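Local coordinates for epidermal growth factor receptor pathway substrate 8-like protein 1 (Mus musculus, PDB 2CY5), which probably acts as an adaptor in growth factor receptor signalling, its phosphotyrosine-binding (PTB) domain likely recognising peptide motifs of partner proteins, at the interface of chains A and B. Coordinates in Å, arbitrary orientation; residue numbers count along the deposited sequence, not the author numbering. Chains: chain A/B, epidermal growth factor receptor pathway substrate 8-like protein 1.

The interface of chains A and B. Residues chain A 20, 72, 101, 104, 108; chain B 72, 101, 104, 108.
A:Arg104 and B:Arg104 reach across a two-fold axis from opposite directions and stack guanidinium on guanidinium, the planes 4° apart and CZ of A:Arg104 lying 3.4 Å from CZ of B:Arg104. The like charges of the stacked pair are probably offset by the carboxylates of Glu101 and Asp108 from both chains. From CB of A:Arg104, CG is turned anti to the carbonyl carbon (chi1 -67°), and the chain runs extended through CD to NE, which carries the guanidinium across to the partner chain. CD lies 3.8 Å from NH2 of B:Arg104, which also sits near NE. That NE makes a longer salt bridge to OE2 of its own A:Glu101, 3.8 Å away, and another to OD2 of A:Asp108. CZ carries the stack, while NH1 and NH2 make an end-on, two-pronged grip on B:Asp108, at the start of strand 108-114. NH1 donates to OD1 of B:Asp108 at 3.1 Å and NH2 to OD2 at 2.5 Å, both nearly straight at the hydrogen. Each acceptor lies in or near the guanidinium plane, yet the donors meet the carboxylate from above its own plane, the two groups being turned 66° apart. NH2 also forms a salt bridge with OE2 of B:Glu101, 3.4 Å away. An alanine in place of A:Arg104 would probably leave the B:Asp108 carboxylate without its cross-chain mate and strip the stacked face from B:Arg104. This pairing of PTB domains may be a product of crystal packing. Farther along the two-fold axis, away from the stack, the A:Glu72 and B:Glu72 carboxylates approach nearly coplanar without a hydrogen bond, OE1 of A:Glu72 standing 3.6 Å from OE2 of B:Glu72.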
ATOM      1  N   CYS A  20       4.466   5.810  -5.467  1.00 30.68           N
ATOM      2  CA  CYS A  20       5.616   4.888  -5.274  1.00 30.94           C
ATOM      3  C   CYS A  20       6.842   5.641  -5.737  1.00 31.82           C
ATOM      4  O   CYS A  20       6.800   6.496  -6.665  1.00 33.19           O
ATOM      5  CB  CYS A  20       5.480   3.565  -6.244  1.00 39.30           C
ATOM      6  SG  CYS A  20       3.769   2.985  -5.711  1.00 56.44           S
ATOM      7  N   GLU A  72      -5.057   2.511   7.942  1.00 51.50           N
ATOM      8  CA  GLU A  72      -3.759   2.004   7.546  1.00 51.26           C
ATOM      9  C   GLU A  72      -2.840   2.118   8.759  1.00 49.40           C
ATOM     10  O   GLU A  72      -3.105   2.961   9.641  1.00 48.05           O
ATOM     11  CB  GLU A  72      -3.200   2.880   6.413  1.00 57.46           C
ATOM     12  CG  GLU A  72      -1.992   2.206   5.768  1.00 75.60           C
ATOM     13  CD  GLU A  72      -2.334   0.855   5.023  1.00 82.34           C
ATOM     14  OE1 GLU A  72      -3.346   0.859   4.274  1.00 89.66           O
ATOM     15  OE2 GLU A  72      -1.601  -0.190   5.165  1.00 88.12           O
ATOM     16  N   GLU A 101       7.165  -0.555   2.991  1.00 39.78           N
ATOM     17  CA  GLU A 101       6.364  -1.648   3.551  1.00 45.24           C
ATOM     18  C   GLU A 101       7.121  -2.983   3.131  1.00 49.85           C
ATOM     19  O   GLU A 101       7.723  -3.116   1.979  1.00 42.50           O
ATOM     20  CB  GLU A 101       4.994  -1.644   2.967  1.00 50.06           C
ATOM     21  CG  GLU A 101       4.195  -0.453   3.415  1.00 60.52           C
ATOM     22  CD  GLU A 101       2.792  -0.517   2.893  1.00 69.40           C
ATOM     23  OE1 GLU A 101       2.173  -1.600   3.009  1.00 73.83           O
ATOM     24  OE2 GLU A 101       2.279   0.512   2.357  1.00 76.86           O
ATOM     25  N   ARG A 104       6.112  -4.662  -0.239  1.00 36.73           N
ATOM     26  CA  ARG A 104       6.204  -3.900  -1.495  1.00 31.09           C
ATOM     27  C   ARG A 104       7.578  -3.859  -2.060  1.00 34.10           C
ATOM     28  O   ARG A 104       8.539  -3.738  -1.344  1.00 34.40           O
ATOM     29  CB  ARG A 104       5.664  -2.408  -1.265  1.00 30.86           C
ATOM     30  CG  ARG A 104       4.115  -2.524  -0.976  1.00 41.46           C
ATOM     31  CD  ARG A 104       3.554  -1.076  -0.830  1.00 43.12           C
ATOM     32  NE  ARG A 104       2.187  -1.223  -1.049  1.00 50.59           N
ATOM     33  CZ  ARG A 104       1.589  -0.997  -2.219  1.00 47.90           C
ATOM     34  NH1 ARG A 104       2.218  -0.590  -3.275  1.00 41.93           N
ATOM     35  NH2 ARG A 104       0.331  -1.140  -2.273  1.00 49.92           N
ATOM     36  N   ASP A 108       7.205   4.167  -0.589  1.00 27.94           N
ATOM     37  CA  ASP A 108       6.144   5.078  -1.056  1.00 32.57           C
ATOM     38  C   ASP A 108       6.387   6.429  -0.316  1.00 31.65           C
ATOM     39  O   ASP A 108       6.887   6.402   0.880  1.00 32.26           O
ATOM     40  CB  ASP A 108       4.821   4.584  -0.478  1.00 34.73           C
ATOM     41  CG  ASP A 108       4.386   3.211  -1.030  1.00 43.99           C
ATOM     42  OD1 ASP A 108       4.498   3.211  -2.269  1.00 39.93           O
ATOM     43  OD2 ASP A 108       3.941   2.249  -0.287  1.00 43.90           O
TER
ATOM     44  N   GLU B  72      -3.448  -7.019   5.813  1.00 51.50           N
ATOM     45  CA  GLU B  72      -3.889  -6.058   4.823  1.00 51.26           C
ATOM     46  C   GLU B  72      -5.313  -6.439   4.426  1.00 49.40           C
ATOM     47  O   GLU B  72      -5.686  -7.621   4.576  1.00 48.05           O
ATOM     48  CB  GLU B  72      -2.982  -6.157   3.585  1.00 57.46           C
ATOM     49  CG  GLU B  72      -3.219  -4.968   2.658  1.00 75.60           C
ATOM     50  CD  GLU B  72      -2.801  -3.577   3.282  1.00 82.34           C
ATOM     51  OE1 GLU B  72      -1.685  -3.526   3.863  1.00 89.66           O
ATOM     52  OE2 GLU B  72      -3.560  -2.545   3.182  1.00 88.12           O
ATOM     53  N   GLU B 101      -6.121   1.108  -4.679  1.00 39.78           N
ATOM     54  CA  GLU B 101      -6.494   1.579  -3.342  1.00 45.24           C
ATOM     55  C   GLU B 101      -6.877   3.113  -3.526  1.00 49.85           C
ATOM     56  O   GLU B 101      -6.249   3.897  -4.362  1.00 42.50           O
ATOM     57  CB  GLU B 101      -5.341   1.460  -2.406  1.00 50.06           C
ATOM     58  CG  GLU B 101      -5.000   0.027  -2.113  1.00 60.52           C
ATOM     59  CD  GLU B 101      -3.901  -0.071  -1.099  1.00 69.40           C
ATOM     60  OE1 GLU B 101      -3.991   0.636  -0.069  1.00 73.83           O
ATOM     61  OE2 GLU B 101      -2.927  -0.856  -1.309  1.00 76.86           O
ATOM     62  N   ARG B 104      -4.045   5.758  -3.104  1.00 36.73           N
ATOM     63  CA  ARG B 104      -2.839   5.684  -3.946  1.00 31.09           C
ATOM     64  C   ARG B 104      -3.028   6.270  -5.298  1.00 34.10           C
ATOM     65  O   ARG B 104      -4.058   6.113  -5.904  1.00 34.40           O
ATOM     66  CB  ARG B 104      -2.361   4.158  -4.075  1.00 30.86           C
ATOM     67  CG  ARG B 104      -1.879   3.709  -2.639  1.00 41.46           C
ATOM     68  CD  ARG B 104      -1.333   2.253  -2.761  1.00 43.12           C
ATOM     69  NE  ARG B 104      -0.526   2.103  -1.637  1.00 50.59           N
ATOM     70  CZ  ARG B 104       0.798   2.262  -1.640  1.00 47.90           C
ATOM     71  NH1 ARG B 104       1.479   2.549  -2.703  1.00 41.93           N
ATOM     72  NH2 ARG B 104       1.415   2.065  -0.551  1.00 49.92           N
ATOM     73  N   ASP B 108      -1.884  -1.347  -8.016  1.00 27.94           N
ATOM     74  CA  ASP B 108      -0.732  -2.209  -7.696  1.00 32.57           C
ATOM     75  C   ASP B 108      -1.098  -3.625  -8.238  1.00 31.65           C
ATOM     76  O   ASP B 108      -2.341  -3.992  -8.233  1.00 32.26           O
ATOM     77  CB  ASP B 108      -0.703  -2.402  -6.182  1.00 34.73           C
ATOM     78  CG  ASP B 108      -0.406  -1.102  -5.406  1.00 43.99           C
ATOM     79  OD1 ASP B 108       0.568  -0.526  -5.924  1.00 39.93           O
ATOM     80  OD2 ASP B 108      -1.068  -0.726  -4.359  1.00 43.90           O
TER